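Local coordinates for FdhC (Acinetobacter nosocomialis, PDB 5KTC), which acts as a sugar N-acyltransferase of the GNAT superfamily, moving a 3-hydroxybutanoyl group from coenzyme A to the amino group of a dTDP-linked dideoxygalactose, at residues Glu22-Leu27 against Glu63-Ile68; Tyr12-Leu15 against Asn19-Glu22; Gly95-Asn100 against Tyr106-Ser111. One frame throughout, in Å; residues are numbered along the deposited sequence.

In the fold
All three contacts belong to one GNAT domain and reach its single mixed sheet. Interactions 1 and 2 are immediate neighbours, their centres about 5 Å apart: helix 21-28 serves both, they share Glu22, and strands 11-15 and 63-70 lie side by side, with Ile67 N 2.9 Å from Arg14 O, a probable hydrogen bond. Interaction 3 is centred about 12 Å from interaction 1, and the two touch through Ile68 CD1 and Leu99 CD2, 3.6 Å apart. Interaction 1 meets the thymine end of the nucleotide-sugar product, whereas interaction 3 carries coenzyme A and also touches that product. Interaction 2 stands back, the side chain of Asp20 being about 9 Å from the bound FUH.

Interaction 1 of 3, residues Glu22-Leu27 against Glu63-Ile68. With FUH ([[(2~{R},3~{S},5~{R})-5-[5-methyl-2,4-bis(oxidanylidene)pyrimidin-1-yl]-3-oxidanyl-oxolan-2-yl]methoxy-oxidanyl-phosphoryl] [(2~{R},3~{R},4~{S},5~{R},6~{R})-6-methyl-3,5-bis(oxidanyl)-4-[[(3~{R})-3-oxidanylbutanoyl]amino]oxan-2-yl] hydrogen phosphate), chain C.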
loop_
_atom_site.group_PDB
_atom_site.type_symbol
_atom_site.label_atom_id
_atom_site.label_comp_id
_atom_site.label_asym_id
_atom_site.label_seq_id
_atom_site.Cartn_x
_atom_site.Cartn_y
_atom_site.Cartn_z
ATOM N N GLU A 22 -12.345 -1.769 14.266
ATOM C CA GLU A 22 -13.625 -1.951 13.636
ATOM C C GLU A 22 -13.617 -1.636 12.143
ATOM O O GLU A 22 -14.238 -2.359 11.378
ATOM C CB GLU A 22 -14.710 -1.123 14.302
ATOM C CG GLU A 22 -16.052 -1.143 13.579
ATOM C CD GLU A 22 -17.139 -0.441 14.379
ATOM O OE1 GLU A 22 -18.296 -0.876 14.244
ATOM O OE2 GLU A 22 -16.837 0.523 15.144
ATOM N N PHE A 23 -12.983 -0.533 11.739
ATOM C CA PHE A 23 -12.910 -0.225 10.327
ATOM C C PHE A 23 -12.229 -1.368 9.526
ATOM O O PHE A 23 -12.665 -1.718 8.433
ATOM C CB PHE A 23 -12.108 1.058 10.132
ATOM C CG PHE A 23 -11.870 1.367 8.676
ATOM C CD1 PHE A 23 -12.948 1.678 7.861
ATOM C CD2 PHE A 23 -10.622 1.183 8.105
ATOM C CE1 PHE A 23 -12.771 1.901 6.523
ATOM C CE2 PHE A 23 -10.448 1.359 6.763
ATOM C CZ PHE A 23 -11.500 1.739 5.978
ATOM N N ILE A 24 -11.163 -1.889 10.109
ATOM C CA ILE A 24 -10.375 -2.961 9.518
ATOM C C ILE A 24 -11.195 -4.243 9.442
ATOM O O ILE A 24 -11.242 -4.842 8.368
ATOM C CB ILE A 24 -9.030 -3.172 10.189
ATOM C CG1 ILE A 24 -8.134 -1.949 9.948
ATOM C CG2 ILE A 24 -8.317 -4.338 9.524
ATOM C CD1 ILE A 24 -6.806 -1.974 10.654
ATOM N N CYS A 25 -11.827 -4.650 10.552
ATOM C CA CYS A 25 -12.671 -5.861 10.522
ATOM C C CYS A 25 -13.694 -5.758 9.412
ATOM O O CYS A 25 -13.867 -6.673 8.625
ATOM C CB CYS A 25 -13.439 -6.068 11.837
ATOM S SG CYS A 25 -12.395 -6.727 13.110
ATOM N N THR A 26 -14.371 -4.620 9.338
ATOM C CA THR A 26 -15.409 -4.433 8.359
ATOM C C THR A 26 -14.905 -4.488 6.955
ATOM O O THR A 26 -15.513 -5.118 6.132
ATOM C CB THR A 26 -16.178 -3.141 8.638
ATOM O OG1 THR A 26 -16.820 -3.270 9.910
ATOM C CG2 THR A 26 -17.231 -2.881 7.576
ATOM N N LEU A 27 -13.778 -3.832 6.691
ATOM C CA LEU A 27 -13.210 -3.816 5.366
ATOM C C LEU A 27 -12.832 -5.230 4.905
ATOM O O LEU A 27 -13.218 -5.640 3.817
ATOM C CB LEU A 27 -11.964 -2.929 5.359
ATOM C CG LEU A 27 -11.239 -2.651 4.065
ATOM C CD1 LEU A 27 -12.107 -1.777 3.169
ATOM C CD2 LEU A 27 -9.880 -1.965 4.422
ATOM N N GLU A 63 7.730 -3.133 10.749
ATOM C CA GLU A 63 6.420 -3.178 10.057
ATOM C C GLU A 63 5.725 -1.858 10.208
ATOM O O GLU A 63 5.725 -1.307 11.309
ATOM C CB GLU A 63 5.515 -4.269 10.644
ATOM C CG GLU A 63 4.310 -4.642 9.798
ATOM C CD GLU A 63 3.698 -5.991 10.159
ATOM O OE1 GLU A 63 2.462 -6.146 10.151
ATOM O OE2 GLU A 63 4.472 -6.944 10.361
ATOM N N TYR A 64 5.122 -1.359 9.116
ATOM C CA TYR A 64 4.361 -0.140 9.101
ATOM C C TYR A 64 3.076 -0.352 8.367
ATOM O O TYR A 64 3.091 -0.750 7.195
ATOM C CB TYR A 64 5.171 0.971 8.428
ATOM C CG TYR A 64 6.460 1.229 9.141
ATOM C CD1 TYR A 64 6.478 1.907 10.372
ATOM C CD2 TYR A 64 7.660 0.737 8.669
ATOM C CE1 TYR A 64 7.675 2.088 11.064
ATOM C CE2 TYR A 64 8.868 0.950 9.364
ATOM C CZ TYR A 64 8.857 1.615 10.570
ATOM O OH TYR A 64 10.026 1.827 11.291
ATOM N N TYR A 65 1.976 -0.107 9.045
ATOM C CA TYR A 65 0.622 -0.423 8.580
ATOM C C TYR A 65 -0.183 0.851 8.640
ATOM O O TYR A 65 -0.128 1.534 9.661
ATOM C CB TYR A 65 0.021 -1.424 9.536
ATOM C CG TYR A 65 -1.254 -2.096 9.212
ATOM C CD1 TYR A 65 -1.826 -2.070 7.960
ATOM C CD2 TYR A 65 -1.894 -2.838 10.196
ATOM C CE1 TYR A 65 -3.005 -2.767 7.696
ATOM C CE2 TYR A 65 -3.070 -3.539 9.946
ATOM C CZ TYR A 65 -3.626 -3.504 8.692
ATOM O OH TYR A 65 -4.843 -4.199 8.411
ATOM N N PHE A 66 -0.855 1.199 7.546
ATOM C CA PHE A 66 -1.537 2.476 7.370
ATOM C C PHE A 66 -3.010 2.343 7.015
ATOM O O PHE A 66 -3.408 1.432 6.300
ATOM C CB PHE A 66 -0.878 3.309 6.250
ATOM C CG PHE A 66 0.591 3.587 6.473
ATOM C CD1 PHE A 66 1.529 2.677 6.098
ATOM C CD2 PHE A 66 1.006 4.781 7.001
ATOM C CE1 PHE A 66 2.874 2.877 6.295
ATOM C CE2 PHE A 66 2.340 5.030 7.230
ATOM C CZ PHE A 66 3.302 4.081 6.863
ATOM N N ILE A 67 -3.800 3.268 7.548
ATOM C CA ILE A 67 -5.127 3.544 7.024
ATOM C C ILE A 67 -4.945 4.573 5.885
ATOM O O ILE A 67 -4.146 5.493 6.040
ATOM C CB ILE A 67 -6.071 4.146 8.071
ATOM C CG1 ILE A 67 -6.129 3.269 9.315
ATOM C CG2 ILE A 67 -7.433 4.381 7.467
ATOM C CD1 ILE A 67 -6.635 1.849 9.089
ATOM N N ILE A 68 -5.664 4.328 4.795
ATOM C CA ILE A 68 -5.730 5.207 3.662
ATOM C C ILE A 68 -6.990 6.052 3.850
ATOM O O ILE A 68 -8.075 5.486 4.080
ATOM C CB ILE A 68 -5.806 4.458 2.332
ATOM C CG1 ILE A 68 -4.645 3.451 2.148
ATOM C CG2 ILE A 68 -5.829 5.487 1.197
ATOM C CD1 ILE A 68 -4.807 2.550 0.926
HETATM O O1 FUH C . -1.830 -6.913 -1.103
HETATM C C1 FUH C . -1.000 -7.631 -1.649
HETATM C C2 FUH C . 0.023 -7.112 -2.605
HETATM C C3 FUH C . -0.399 -5.820 -3.255
HETATM O O2 FUH C . -1.120 -6.060 -4.490
HETATM C C4 FUH C . 0.804 -4.993 -3.629
HETATM N N1 FUH C . -0.921 -8.997 -1.389
HETATM C C5 FUH C . -1.629 -9.568 -0.238
HETATM C C6 FUH C . -2.363 -10.867 -0.620
HETATM O O3 FUH C . -1.436 -11.718 -1.144
HETATM C C7 FUH C . -2.945 -11.608 0.562
HETATM C C8 FUH C . -3.428 -13.044 0.248
HETATM O O4 FUH C . -1.967 -11.730 1.610
HETATM C C9 FUH C . -0.633 -9.856 0.872
HETATM O O5 FUH C . -0.069 -8.652 1.413
HETATM C C10 FUH C . -1.320 -10.507 2.004
HETATM O O6 FUH C . -2.282 -9.588 2.500
HETATM P P1 FUH C . -3.005 -9.798 3.876
HETATM O O7 FUH C . -4.155 -10.731 3.781
HETATM O O8 FUH C . -3.465 -8.390 4.257
HETATM O O9 FUH C . -1.961 -10.111 5.035
HETATM P P2 FUH C . -1.269 -11.473 5.513
HETATM O O10 FUH C . 0.196 -11.212 5.580
HETATM O O11 FUH C . -1.670 -12.545 4.509
HETATM O O12 FUH C . -1.937 -11.599 6.928
HETATM C C11 FUH C . -1.292 -12.359 7.955
HETATM C C12 FUH C . -2.357 -12.894 8.879
HETATM C C13 FUH C . -3.559 -13.524 8.145
HETATM O O13 FUH C . -4.107 -14.640 8.870
HETATM C C14 FUH C . -4.636 -12.448 8.164
HETATM C C15 FUH C . -4.319 -11.742 9.460
HETATM O O14 FUH C . -2.888 -11.830 9.675
HETATM N N2 FUH C . -4.567 -10.284 9.497
HETATM C C16 FUH C . -3.853 -9.429 8.712
HETATM C C17 FUH C . -4.056 -8.051 8.812
HETATM C C18 FUH C . -3.276 -7.061 7.974
HETATM C C19 FUH C . -5.055 -7.604 9.731
HETATM O O15 FUH C . -5.241 -6.329 9.892
HETATM N N3 FUH C . -5.743 -8.468 10.491
HETATM C C20 FUH C . -5.462 -9.772 10.396
HETATM O O16 FUH C . -6.163 -10.620 11.128
#
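Ile24 of helix 21-28 and Tyr65 of strand 63-70 in the GNAT sheet point their side chains at each other, and their meeting point forms part of the nucleotide-sugar pocket. The two short segments run nearly at right angles (81°) with axes 11.1 Å apart, a gap filled here by Ile24, Tyr65, Ile67 and Phe23. Ile24 reaches across with an extended chain (chi2 175°): its CD1 comes obliquely onto the end of the phenol, 4.0 Å from Tyr65 CZ. Ile67 approaches the same branch from the strand. Its chain folds back at chi2 (-61°), which carries the terminal methyl CD1 to 4.1 Å from Ile24 CD1. That methyl also meets Phe23, whose CD2 lies 4.2 Å from Ile67 CD1; the two side chains run alongside with opposite headings. Isoleucine suits position 24 because its two branches serve different partners, CD1 the strand side chains and CG2 the polar end of Tyr65 and the ligand. Helix 44-59 adds Gln47 against Ile24, while the hydroxyl of Tyr54 is hydrogen-bonded to the backbone N of Tyr65. Tyrosine answers two needs, offering Ile24 the apolar carbons at the end of its ring and the ligand a hydroxyl. Its OH donates to FUH O15, a carbonyl oxygen of the thymine, at 2.6 Å, and this oxygen lies at the ring edge, near the plane of the phenol. The thymine methyl C18 of FUH lies 3.3 Å from Tyr65 OH. Ile24 CG2 flanks the same hydrogen bond, 3.7 Å from both Tyr65 OH and FUH O15.

Interaction 2 of 3, residues Tyr12-Leu15 against Asn19-Glu22; sequences YLRL and NDAE. With EDO (1,2-ethanediol), chain B.
Arg14 and Asp20 face each other end-on in a bidentate salt bridge. The guanidinium and carboxylate planes are nearly coplanar (14°), and the two terminal nitrogens stand opposite the two oxygens: Arg14 NH1 lies 2.8 Å from Asp20 OD2, and Arg14 NH2 lies 2.8 Å from Asp20 OD1. The second bond is almost straight (178°) and uses the syn lone pair of OD1; the first also comes from the syn side but somewhat out of the carboxylate plane. Arginine suits the place because it matches both oxygens at once. Its CG is tucked over the backbone, flanked by N and C (chi1 69°), and a bend at the next bond brings the tip round toward Asp20.

Further hydrogen bonds hold both groups. Arg14 NH1 also donates to Leu15 O at 2.8 Å, from above that carbonyl's plane. Asp20 OD2 takes a second bond from the backbone N of Glu17, in the short connection between strand 11-15 and helix 21-28.

Van der Waals contact is slight: Asp20 OD2 rests against Ile67 CG1 of strand 63-70, 3.6 Å away. The bridge thus clasps the edge strand of the GNAT sheet to the 3-10 segment that leads into helix 21-28. Two bonds in nearly one plane restrict rotation of both groups, and the buried aspartate probably stays ionised, its charge balanced by the arginine.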
loop_
_atom_site.group_PDB
_atom_site.type_symbol
_atom_site.label_atom_id
_atom_site.label_comp_id
_atom_site.label_asym_id
_atom_site.label_seq_id
_atom_site.Cartn_x
_atom_site.Cartn_y
_atom_site.Cartn_z
ATOM N N TYR A 12 -4.397 10.447 1.775
ATOM C CA TYR A 12 -3.301 10.509 2.682
ATOM C C TYR A 12 -3.309 9.256 3.527
ATOM O O TYR A 12 -4.314 8.539 3.562
ATOM C CB TYR A 12 -3.346 11.738 3.577
ATOM C CG TYR A 12 -4.523 11.898 4.490
ATOM C CD1 TYR A 12 -5.681 12.550 4.072
ATOM C CD2 TYR A 12 -4.501 11.407 5.771
ATOM C CE1 TYR A 12 -6.749 12.752 4.917
ATOM C CE2 TYR A 12 -5.588 11.589 6.625
ATOM C CZ TYR A 12 -6.734 12.234 6.206
ATOM O OH TYR A 12 -7.877 12.352 7.021
ATOM N N LEU A 13 -2.179 8.968 4.114
ATOM C CA LEU A 13 -1.992 7.756 4.927
ATOM C C LEU A 13 -1.595 8.156 6.308
ATOM O O LEU A 13 -0.823 9.064 6.482
ATOM C CB LEU A 13 -0.857 6.861 4.395
ATOM C CG LEU A 13 -0.839 6.298 2.962
ATOM C CD1 LEU A 13 -0.030 5.030 2.777
ATOM C CD2 LEU A 13 -2.140 6.182 2.256
ATOM N N ARG A 14 -2.017 7.374 7.294
ATOM C CA ARG A 14 -1.498 7.505 8.666
ATOM C C ARG A 14 -1.418 6.176 9.347
ATOM O O ARG A 14 -2.190 5.252 8.982
ATOM C CB ARG A 14 -2.307 8.515 9.469
ATOM C CG ARG A 14 -3.725 8.061 9.794
ATOM C CD ARG A 14 -4.057 8.211 11.290
ATOM N NE ARG A 14 -5.425 7.813 11.543
ATOM C CZ ARG A 14 -5.859 6.587 11.812
ATOM N NH1 ARG A 14 -5.004 5.576 11.953
ATOM N NH2 ARG A 14 -7.176 6.380 11.971
ATOM N N LEU A 15 -0.506 6.046 10.313
ATOM C CA LEU A 15 -0.325 4.725 10.958
ATOM C C LEU A 15 -1.558 4.187 11.661
ATOM O O LEU A 15 -2.300 4.941 12.319
ATOM C CB LEU A 15 0.835 4.800 11.937
ATOM C CG LEU A 15 2.216 5.031 11.283
ATOM C CD1 LEU A 15 3.336 5.303 12.276
ATOM C CD2 LEU A 15 2.579 3.838 10.418
ATOM N N ASN A 19 -7.739 1.539 17.798
ATOM C CA ASN A 19 -9.039 2.050 17.504
ATOM C C ASN A 19 -9.509 1.894 16.052
ATOM O O ASN A 19 -10.692 2.059 15.804
ATOM C CB ASN A 19 -9.141 3.545 17.922
ATOM C CG ASN A 19 -10.543 3.937 18.412
ATOM O OD1 ASN A 19 -11.555 3.296 18.074
ATOM N ND2 ASN A 19 -10.610 5.000 19.248
ATOM N N ASP A 20 -8.612 1.560 15.099
ATOM C CA ASP A 20 -9.015 1.292 13.701
ATOM C C ASP A 20 -9.552 -0.148 13.533
ATOM O O ASP A 20 -9.878 -0.572 12.397
ATOM C CB ASP A 20 -7.814 1.445 12.753
ATOM C CG ASP A 20 -7.246 2.907 12.735
ATOM O OD1 ASP A 20 -8.109 3.794 12.603
ATOM O OD2 ASP A 20 -6.023 3.126 12.877
ATOM N N ALA A 21 -9.632 -0.895 14.652
ATOM C CA ALA A 21 -9.993 -2.298 14.540
ATOM C C ALA A 21 -11.328 -2.525 13.890
ATOM O O ALA A 21 -11.446 -3.397 13.053
ATOM C CB ALA A 21 -9.902 -2.971 15.896
ATOM N N GLU A 22 -12.345 -1.769 14.266
ATOM C CA GLU A 22 -13.625 -1.951 13.636
ATOM C C GLU A 22 -13.617 -1.636 12.143
ATOM O O GLU A 22 -14.238 -2.359 11.378
ATOM C CB GLU A 22 -14.710 -1.123 14.302
ATOM C CG GLU A 22 -16.052 -1.143 13.579
ATOM C CD GLU A 22 -17.139 -0.441 14.379
ATOM O OE1 GLU A 22 -18.296 -0.876 14.244
ATOM O OE2 GLU A 22 -16.837 0.523 15.144
HETATM C C1 EDO B . -11.370 5.814 11.019
HETATM O O1 EDO B . -10.487 6.430 11.979
HETATM C C2 EDO B . -10.890 4.407 10.687
HETATM O O2 EDO B . -10.522 3.685 11.872
#

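Interaction 3 of 3, residues Gly95-Asn100 against Tyr106-Ser111. With COA (coenzyme A), chain D.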
loop_
_atom_site.group_PDB
_atom_site.type_symbol
_atom_site.label_atom_id
_atom_site.label_comp_id
_atom_site.label_asym_id
_atom_site.label_seq_id
_atom_site.Cartn_x
_atom_site.Cartn_y
_atom_site.Cartn_z
ATOM N N GLY A 95 1.644 -4.911 0.793
ATOM C CA GLY A 95 0.384 -5.580 0.556
ATOM C C GLY A 95 -0.650 -5.165 1.566
ATOM O O GLY A 95 -0.723 -3.975 1.951
ATOM N N SER A 96 -1.475 -6.118 2.004
ATOM C CA SER A 96 -2.705 -5.782 2.723
ATOM C C SER A 96 -3.455 -4.590 2.103
ATOM O O SER A 96 -3.955 -3.689 2.817
ATOM C CB SER A 96 -2.488 -5.583 4.226
ATOM O OG SER A 96 -1.761 -6.625 4.847
ATOM N N TRP A 97 -3.518 -4.591 0.783
ATOM C CA TRP A 97 -3.802 -3.365 0.032
ATOM C C TRP A 97 -5.257 -3.467 -0.362
ATOM O O TRP A 97 -5.637 -4.313 -1.214
ATOM C CB TRP A 97 -2.967 -3.303 -1.190
ATOM C CG TRP A 97 -3.055 -2.024 -1.973
ATOM C CD1 TRP A 97 -3.242 -0.763 -1.498
ATOM C CD2 TRP A 97 -2.892 -1.913 -3.390
ATOM N NE1 TRP A 97 -3.200 0.135 -2.556
ATOM C CE2 TRP A 97 -2.969 -0.543 -3.715
ATOM C CE3 TRP A 97 -2.691 -2.848 -4.416
ATOM C CZ2 TRP A 97 -2.892 -0.082 -5.012
ATOM C CZ3 TRP A 97 -2.600 -2.390 -5.741
ATOM C CH2 TRP A 97 -2.673 -0.997 -6.012
ATOM N N ILE A 98 -6.074 -2.629 0.266
ATOM C CA ILE A 98 -7.520 -2.702 0.114
ATOM C C ILE A 98 -8.094 -1.293 0.029
ATOM O O ILE A 98 -7.730 -0.420 0.814
ATOM C CB ILE A 98 -8.236 -3.426 1.257
ATOM C CG1 ILE A 98 -7.562 -4.776 1.615
ATOM C CG2 ILE A 98 -9.650 -3.720 0.820
ATOM C CD1 ILE A 98 -7.899 -5.377 2.945
ATOM N N LEU A 99 -8.968 -1.087 -0.949
ATOM C CA LEU A 99 -9.709 0.190 -1.058
ATOM C C LEU A 99 -11.222 -0.105 -1.179
ATOM O O LEU A 99 -11.595 -0.979 -1.962
ATOM C CB LEU A 99 -9.227 0.948 -2.277
ATOM C CG LEU A 99 -7.837 1.592 -2.171
ATOM C CD1 LEU A 99 -7.421 2.113 -3.523
ATOM C CD2 LEU A 99 -7.766 2.724 -1.148
ATOM N N ASN A 100 -12.059 0.633 -0.453
ATOM C CA ASN A 100 -13.513 0.321 -0.470
ATOM C C ASN A 100 -14.207 1.211 -1.489
ATOM O O ASN A 100 -13.549 2.011 -2.169
ATOM C CB ASN A 100 -14.140 0.466 0.929
ATOM C CG ASN A 100 -14.103 1.877 1.483
ATOM O OD1 ASN A 100 -14.023 2.866 0.775
ATOM N ND2 ASN A 100 -14.109 1.965 2.815
ATOM N N TYR A 106 -8.548 7.649 -8.254
ATOM C CA TYR A 106 -7.168 7.315 -8.452
ATOM C C TYR A 106 -6.461 6.961 -7.138
ATOM O O TYR A 106 -5.246 6.955 -7.105
ATOM C CB TYR A 106 -6.411 8.470 -9.203
ATOM C CG TYR A 106 -7.055 8.747 -10.564
ATOM C CD1 TYR A 106 -7.123 7.749 -11.529
ATOM C CD2 TYR A 106 -7.633 9.982 -10.871
ATOM C CE1 TYR A 106 -7.756 7.961 -12.756
ATOM C CE2 TYR A 106 -8.277 10.193 -12.098
ATOM C CZ TYR A 106 -8.325 9.196 -13.028
ATOM O OH TYR A 106 -8.967 9.374 -14.243
ATOM N N ALA A 107 -7.208 6.671 -6.079
ATOM C CA ALA A 107 -6.583 6.253 -4.802
ATOM C C ALA A 107 -5.566 5.120 -4.949
ATOM O O ALA A 107 -4.569 5.051 -4.204
ATOM C CB ALA A 107 -7.670 5.806 -3.834
ATOM N N ALA A 108 -5.874 4.184 -5.846
ATOM C CA ALA A 108 -4.987 3.000 -6.039
ATOM C C ALA A 108 -3.603 3.465 -6.493
ATOM O O ALA A 108 -2.567 3.066 -5.942
ATOM C CB ALA A 108 -5.607 1.988 -7.010
ATOM N N VAL A 109 -3.585 4.367 -7.466
ATOM C CA VAL A 109 -2.309 4.931 -7.954
ATOM C C VAL A 109 -1.610 5.722 -6.859
ATOM O O VAL A 109 -0.385 5.577 -6.639
ATOM C CB VAL A 109 -2.495 5.826 -9.214
ATOM C CG1 VAL A 109 -1.182 6.361 -9.685
ATOM C CG2 VAL A 109 -3.199 5.081 -10.309
ATOM N N GLU A 110 -2.347 6.584 -6.178
ATOM C CA GLU A 110 -1.697 7.441 -5.190
ATOM C C GLU A 110 -1.074 6.628 -4.014
ATOM O O GLU A 110 0.041 6.876 -3.548
ATOM C CB GLU A 110 -2.739 8.415 -4.593
ATOM C CG GLU A 110 -3.273 9.437 -5.612
ATOM C CD GLU A 110 -4.232 10.458 -5.040
ATOM O OE1 GLU A 110 -4.372 10.620 -3.821
ATOM O OE2 GLU A 110 -4.798 11.172 -5.858
ATOM N N SER A 111 -1.875 5.684 -3.545
ATOM C CA SER A 111 -1.463 4.843 -2.372
ATOM C C SER A 111 -0.273 3.965 -2.730
ATOM O O SER A 111 0.696 3.889 -1.949
ATOM C CB SER A 111 -2.644 4.053 -1.818
ATOM O OG SER A 111 -3.219 3.165 -2.725
HETATM N N1A COA D . -1.466 5.191 -14.685
HETATM C C2A COA D . -2.603 5.916 -14.796
HETATM N N3A COA D . -3.784 5.482 -14.349
HETATM C C4A COA D . -3.826 4.335 -13.687
HETATM C C5A COA D . -2.608 3.511 -13.489
HETATM C C6A COA D . -1.378 4.016 -14.049
HETATM N N6A COA D . -0.234 3.346 -13.936
HETATM N N7A COA D . -2.965 2.433 -12.804
HETATM C C8A COA D . -4.293 2.530 -12.586
HETATM N N9A COA D . -4.803 3.668 -13.128
HETATM C C1B COA D . -6.206 4.135 -13.070
HETATM C C2B COA D . -7.148 2.962 -13.365
HETATM O O2B COA D . -7.382 2.764 -14.770
HETATM C C3B COA D . -8.360 3.332 -12.582
HETATM O O3B COA D . -9.057 4.339 -13.322
HETATM P P3B COA D . -10.442 3.989 -14.058
HETATM O O7A COA D . -11.462 4.487 -13.026
HETATM O O8A COA D . -10.178 4.916 -15.211
HETATM O O9A COA D . -10.462 2.505 -14.321
HETATM C C4B COA D . -7.784 3.978 -11.341
HETATM O O4B COA D . -6.525 4.549 -11.733
HETATM C C5B COA D . -7.709 3.039 -10.154
HETATM O O5B COA D . -6.933 1.906 -10.479
HETATM P P1A COA D . -7.573 0.464 -10.393
HETATM O O1A COA D . -6.600 -0.509 -11.022
HETATM O O2A COA D . -9.048 0.412 -10.685
HETATM O O3A COA D . -7.462 0.031 -8.838
HETATM P P2A COA D . -8.531 -0.174 -7.725
HETATM O O4A COA D . -9.293 1.075 -7.372
HETATM O O5A COA D . -9.385 -1.403 -7.984
HETATM O O6A COA D . -7.624 -0.478 -6.447
HETATM C CBP COA D . -7.114 -2.460 -5.124
HETATM C CCP COA D . -6.872 -1.687 -6.432
HETATM C CDP COA D . -6.322 -3.740 -5.222
HETATM C CEP COA D . -6.637 -1.647 -3.925
HETATM C CAP COA D . -8.629 -2.745 -4.983
HETATM O OAP COA D . -9.064 -3.257 -6.285
HETATM C C9P COA D . -8.976 -3.653 -3.873
HETATM O O9P COA D . -9.112 -3.334 -2.672
HETATM N N8P COA D . -9.133 -4.936 -4.260
HETATM C C7P COA D . -9.447 -5.938 -3.313
HETATM C C6P COA D . -8.352 -6.312 -2.347
HETATM C C5P COA D . -7.190 -6.902 -3.104
HETATM O O5P COA D . -7.404 -7.817 -3.918
HETATM N N4P COA D . -6.005 -6.372 -2.874
HETATM C C3P COA D . -4.818 -6.759 -3.642
HETATM C C2P COA D . -4.249 -8.121 -3.198
HETATM S S1P COA D . -2.955 -8.637 -4.386
#
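Strand 95-99 and the first turns of helix 107-122 run roughly antiparallel, at 148° with their axes 9.8 Å apart, and come nearest where Leu99 CA is 7.4 Å from Ala108 CA. Trp97 turns the edge of its indole to the helix. Its NE1 donates to Ser111 OG at 3.0 Å, almost in the ring plane, and that hydroxyl in turn donates to Ala107 O, a carbonyl that also receives Ser111 N from the opposite face. A chi1 of 61° sets OG back over the helix, where serine can accept from the indole while giving its own proton to the backbone. Leu99 presses its CD1 against Ala107 CB, 3.7 Å away, and the small alanines permit this close approach. The strand and helix open a beta-alpha-beta unit of the GNAT fold, in which the pantetheine arm pairs with the strand: coenzyme A N4P donates to Trp97 O at 2.7 Å, and Leu99 N donates to coenzyme A O9P at 2.8 Å. The methyl CEP of the cofactor sits over the centre of one indole face. Ala108 CB lies against the pyrophosphate, and Val109 CG2 touches the adenine, 3.5 Å from C4A of coenzyme A.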